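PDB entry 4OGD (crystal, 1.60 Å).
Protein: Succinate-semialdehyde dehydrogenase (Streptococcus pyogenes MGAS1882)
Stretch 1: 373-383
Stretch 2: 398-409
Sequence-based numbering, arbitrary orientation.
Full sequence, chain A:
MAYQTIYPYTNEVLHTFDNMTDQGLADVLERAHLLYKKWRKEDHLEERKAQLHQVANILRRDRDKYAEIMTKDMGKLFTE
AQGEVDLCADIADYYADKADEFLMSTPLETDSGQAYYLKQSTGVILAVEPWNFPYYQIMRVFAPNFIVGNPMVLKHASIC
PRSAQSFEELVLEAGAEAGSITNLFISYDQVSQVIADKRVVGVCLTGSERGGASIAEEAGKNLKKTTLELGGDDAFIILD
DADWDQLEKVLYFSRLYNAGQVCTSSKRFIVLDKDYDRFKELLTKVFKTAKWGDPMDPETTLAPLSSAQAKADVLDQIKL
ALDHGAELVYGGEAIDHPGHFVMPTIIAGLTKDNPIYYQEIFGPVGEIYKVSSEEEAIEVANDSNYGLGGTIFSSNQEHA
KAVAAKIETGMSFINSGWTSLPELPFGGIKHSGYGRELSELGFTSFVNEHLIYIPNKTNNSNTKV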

# COMPACT_ATOMS: atom_id res chain seq x y z
N SER A 373 22.30 -27.86 -10.40
CA SER A 373 21.10 -28.60 -10.04
C SER A 373 19.90 -27.66 -10.11
O SER A 373 20.06 -26.45 -10.15
CB SER A 373 21.23 -29.16 -8.63
OG SER A 373 21.36 -28.12 -7.68
N GLU A 374 18.71 -28.24 -10.11
CA GLU A 374 17.49 -27.45 -10.09
C GLU A 374 17.36 -26.73 -8.76
O GLU A 374 16.90 -25.58 -8.69
CB GLU A 374 16.29 -28.35 -10.31
CG GLU A 374 14.96 -27.60 -10.32
CD GLU A 374 13.83 -28.48 -10.75
OE1 GLU A 374 13.82 -28.90 -11.93
OE2 GLU A 374 12.97 -28.79 -9.91
N GLU A 375 17.76 -27.40 -7.68
CA GLU A 375 17.75 -26.76 -6.37
C GLU A 375 18.60 -25.50 -6.37
O GLU A 375 18.18 -24.45 -5.88
CB GLU A 375 18.23 -27.72 -5.28
CG GLU A 375 17.32 -28.92 -5.05
CD GLU A 375 17.65 -30.12 -5.93
OE1 GLU A 375 18.47 -29.99 -6.87
OE2 GLU A 375 17.09 -31.20 -5.69
N GLU A 376 19.79 -25.59 -6.96
CA GLU A 376 20.66 -24.43 -7.03
C GLU A 376 20.10 -23.35 -7.96
O GLU A 376 20.26 -22.16 -7.69
CB GLU A 376 22.08 -24.83 -7.44
CG GLU A 376 23.07 -23.68 -7.40
CD GLU A 376 24.50 -24.16 -7.47
OE1 GLU A 376 24.88 -24.73 -8.51
OE2 GLU A 376 25.23 -23.99 -6.46
N ALA A 377 19.44 -23.77 -9.04
CA ALA A 377 18.81 -22.81 -9.96
C ALA A 377 17.84 -21.92 -9.19
O ALA A 377 17.82 -20.70 -9.40
CB ALA A 377 18.07 -23.54 -11.07
N ILE A 378 17.05 -22.53 -8.32
CA ILE A 378 16.08 -21.81 -7.50
C ILE A 378 16.77 -20.90 -6.48
O ILE A 378 16.42 -19.74 -6.33
CB ILE A 378 15.12 -22.78 -6.79
CG1 ILE A 378 14.25 -23.49 -7.84
CG2 ILE A 378 14.26 -22.05 -5.75
CD1 ILE A 378 13.62 -24.77 -7.35
N GLU A 379 17.78 -21.45 -5.80
CA GLU A 379 18.59 -20.68 -4.85
C GLU A 379 19.20 -19.43 -5.50
O GLU A 379 19.11 -18.32 -4.94
CB GLU A 379 19.71 -21.57 -4.30
CG GLU A 379 20.59 -20.90 -3.24
CD GLU A 379 19.92 -20.83 -1.89
OE1 GLU A 379 19.02 -21.66 -1.63
OE2 GLU A 379 20.28 -19.95 -1.08
N VAL A 380 19.81 -19.60 -6.67
CA VAL A 380 20.39 -18.46 -7.39
C VAL A 380 19.30 -17.49 -7.84
O VAL A 380 19.44 -16.28 -7.67
CB VAL A 380 21.27 -18.92 -8.58
CG1 VAL A 380 21.73 -17.73 -9.39
CG2 VAL A 380 22.47 -19.70 -8.06
N ALA A 381 18.21 -18.02 -8.38
CA ALA A 381 17.09 -17.17 -8.78
C ALA A 381 16.62 -16.27 -7.64
O ALA A 381 16.32 -15.08 -7.85
CB ALA A 381 15.93 -18.03 -9.31
N ASN A 382 16.58 -16.82 -6.43
CA ASN A 382 16.06 -16.09 -5.27
C ASN A 382 17.11 -15.28 -4.54
O ASN A 382 16.76 -14.47 -3.67
CB ASN A 382 15.36 -17.05 -4.30
CG ASN A 382 14.08 -17.60 -4.87
OD1 ASN A 382 13.52 -17.04 -5.81
ND2 ASN A 382 13.60 -18.71 -4.31
N ASP A 383 18.38 -15.51 -4.87
CA ASP A 383 19.45 -14.71 -4.28
C ASP A 383 19.55 -13.41 -5.06
O ASP A 383 20.46 -13.20 -5.86
CB ASP A 383 20.78 -15.47 -4.31
CG ASP A 383 21.91 -14.72 -3.62
OD1 ASP A 383 21.62 -13.91 -2.71
OD2 ASP A 383 23.09 -14.95 -3.98
N GLU A 398 3.30 -29.28 -15.09
CA GLU A 398 3.28 -29.36 -13.63
C GLU A 398 4.66 -29.09 -13.03
O GLU A 398 4.76 -28.46 -11.97
CB GLU A 398 2.71 -30.70 -13.15
CG GLU A 398 1.20 -30.79 -13.34
CD GLU A 398 0.46 -29.67 -12.63
OE1 GLU A 398 0.64 -29.52 -11.40
OE2 GLU A 398 -0.30 -28.94 -13.30
N HIS A 399 5.71 -29.53 -13.72
CA HIS A 399 7.10 -29.25 -13.32
C HIS A 399 7.35 -27.75 -13.34
O HIS A 399 7.88 -27.17 -12.38
CB HIS A 399 8.06 -29.98 -14.28
CG HIS A 399 9.50 -29.92 -13.88
ND1 HIS A 399 10.51 -30.41 -14.69
CD2 HIS A 399 10.11 -29.46 -12.76
CE1 HIS A 399 11.68 -30.23 -14.10
NE2 HIS A 399 11.46 -29.67 -12.92
N ALA A 400 6.96 -27.11 -14.44
CA ALA A 400 7.13 -25.67 -14.60
C ALA A 400 6.39 -24.87 -13.53
O ALA A 400 6.95 -23.94 -12.95
CB ALA A 400 6.67 -25.23 -15.99
N LYS A 401 5.14 -25.24 -13.27
CA LYS A 401 4.33 -24.54 -12.27
C LYS A 401 4.89 -24.72 -10.87
O LYS A 401 4.84 -23.80 -10.05
CB LYS A 401 2.88 -25.04 -12.30
CG LYS A 401 2.12 -24.64 -13.54
CD LYS A 401 0.88 -25.51 -13.73
CE LYS A 401 -0.12 -25.32 -12.61
NZ LYS A 401 -1.28 -26.25 -12.69
N ALA A 402 5.43 -25.90 -10.59
CA ALA A 402 5.96 -26.20 -9.26
C ALA A 402 7.22 -25.39 -8.99
O ALA A 402 7.39 -24.84 -7.89
CB ALA A 402 6.24 -27.69 -9.13
N VAL A 403 8.10 -25.31 -9.97
CA VAL A 403 9.30 -24.47 -9.84
C VAL A 403 8.94 -22.99 -9.76
O VAL A 403 9.50 -22.26 -8.94
CB VAL A 403 10.29 -24.72 -10.99
CG1 VAL A 403 11.47 -23.77 -10.86
CG2 VAL A 403 10.78 -26.17 -10.94
N ALA A 404 7.98 -22.54 -10.58
CA ALA A 404 7.55 -21.14 -10.56
C ALA A 404 7.13 -20.70 -9.15
O ALA A 404 7.50 -19.61 -8.70
CB ALA A 404 6.41 -20.92 -11.55
N ALA A 405 6.37 -21.55 -8.46
CA ALA A 405 5.87 -21.21 -7.13
C ALA A 405 7.01 -21.03 -6.14
O ALA A 405 6.88 -20.29 -5.17
CB ALA A 405 4.90 -22.28 -6.64
N LYS A 406 8.13 -21.71 -6.39
CA LYS A 406 9.27 -21.61 -5.49
C LYS A 406 10.11 -20.35 -5.69
O LYS A 406 10.99 -20.06 -4.87
CB LYS A 406 10.15 -22.86 -5.60
CG LYS A 406 9.44 -24.11 -5.13
CD LYS A 406 10.31 -25.34 -5.32
CE LYS A 406 9.62 -26.58 -4.77
NZ LYS A 406 10.42 -27.80 -5.08
N ILE A 407 9.86 -19.61 -6.76
CA ILE A 407 10.62 -18.39 -7.02
C ILE A 407 10.02 -17.21 -6.27
O ILE A 407 8.80 -16.99 -6.30
CB ILE A 407 10.68 -18.04 -8.53
CG1 ILE A 407 11.12 -19.26 -9.35
CG2 ILE A 407 11.65 -16.89 -8.77
CD1 ILE A 407 12.43 -19.88 -8.87
N GLU A 408 10.88 -16.46 -5.58
CA GLU A 408 10.48 -15.26 -4.86
C GLU A 408 10.42 -14.09 -5.84
O GLU A 408 11.41 -13.37 -6.05
CB GLU A 408 11.48 -14.97 -3.73
CG GLU A 408 11.45 -16.02 -2.64
CD GLU A 408 12.44 -15.75 -1.53
OE1 GLU A 408 13.44 -15.05 -1.76
OE2 GLU A 408 12.22 -16.27 -0.41
N THR A 409 9.25 -13.93 -6.46
CA THR A 409 9.06 -12.93 -7.50
C THR A 409 7.57 -12.72 -7.72
O THR A 409 6.76 -13.57 -7.35
CB THR A 409 9.72 -13.38 -8.82
OG1 THR A 409 9.75 -12.28 -9.73
CG2 THR A 409 8.94 -14.53 -9.46
O HOH W 1 13.74 -13.84 -8.43
O HOH W 2 16.51 -15.71 -0.93

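Helix 374-382 and helix 398-406 run in broadly the same direction, their axes inclined by 40° and no closer than 10.6 Å. At that spacing side chains must bridge most of the gap, and the backbones draw nearest at Asn-382 and Glu-408, whose CA atoms lie 5.7 Å apart. Ser-373 caps the first helix, its OG accepting from Glu-376 N at 3.1 Å. The pair, from a dehydrogenase, is a compact example of a general principle: two helices that cross at an open angle can be held together at both ends of their contact by polar groups, with apolar side chains filling the space between.

The backbone approach near the end of the first helix suits Asn-382, whose amide engages main-chain groups in both directions. Its ND2 donates to Lys-406 O (3.0 Å), while its OD1 accepts from Glu-408 N (2.7 Å). Both bonds are nearly straight, so one planar amide satisfies an acceptor and a donor of the second stretch's main chain. Both hydrogen bonds are made to the partner's main chain, while Asn-382 OD1 also lies 3.5 Å from Ile-407 CG2.

At the other end, Glu-374 extends in a t,t conformation and its OE1 accepts from His-399 NE2 at 2.7 Å. The carboxylate oxygen sits at the edge of the imidazole, near its plane, as an in-ring N-H donor requires; ND1 is engaged elsewhere in the structure.

Between these polar contacts lies the apolar packing. Ile-378 points sideways at CB, yet its end comes nearer: CG1 lies 4.1 Å from Val-403 CG1 and 4.2 Å from Ile-407 CD1. The same Ile-407 CD1 lies 4.0 Å from Ala-381 CB, so this methyl touches residues on successive turns of the first helix. The aliphatic part of Lys-406 extends the packing, its CD 3.9 Å from Ile-378 CD1.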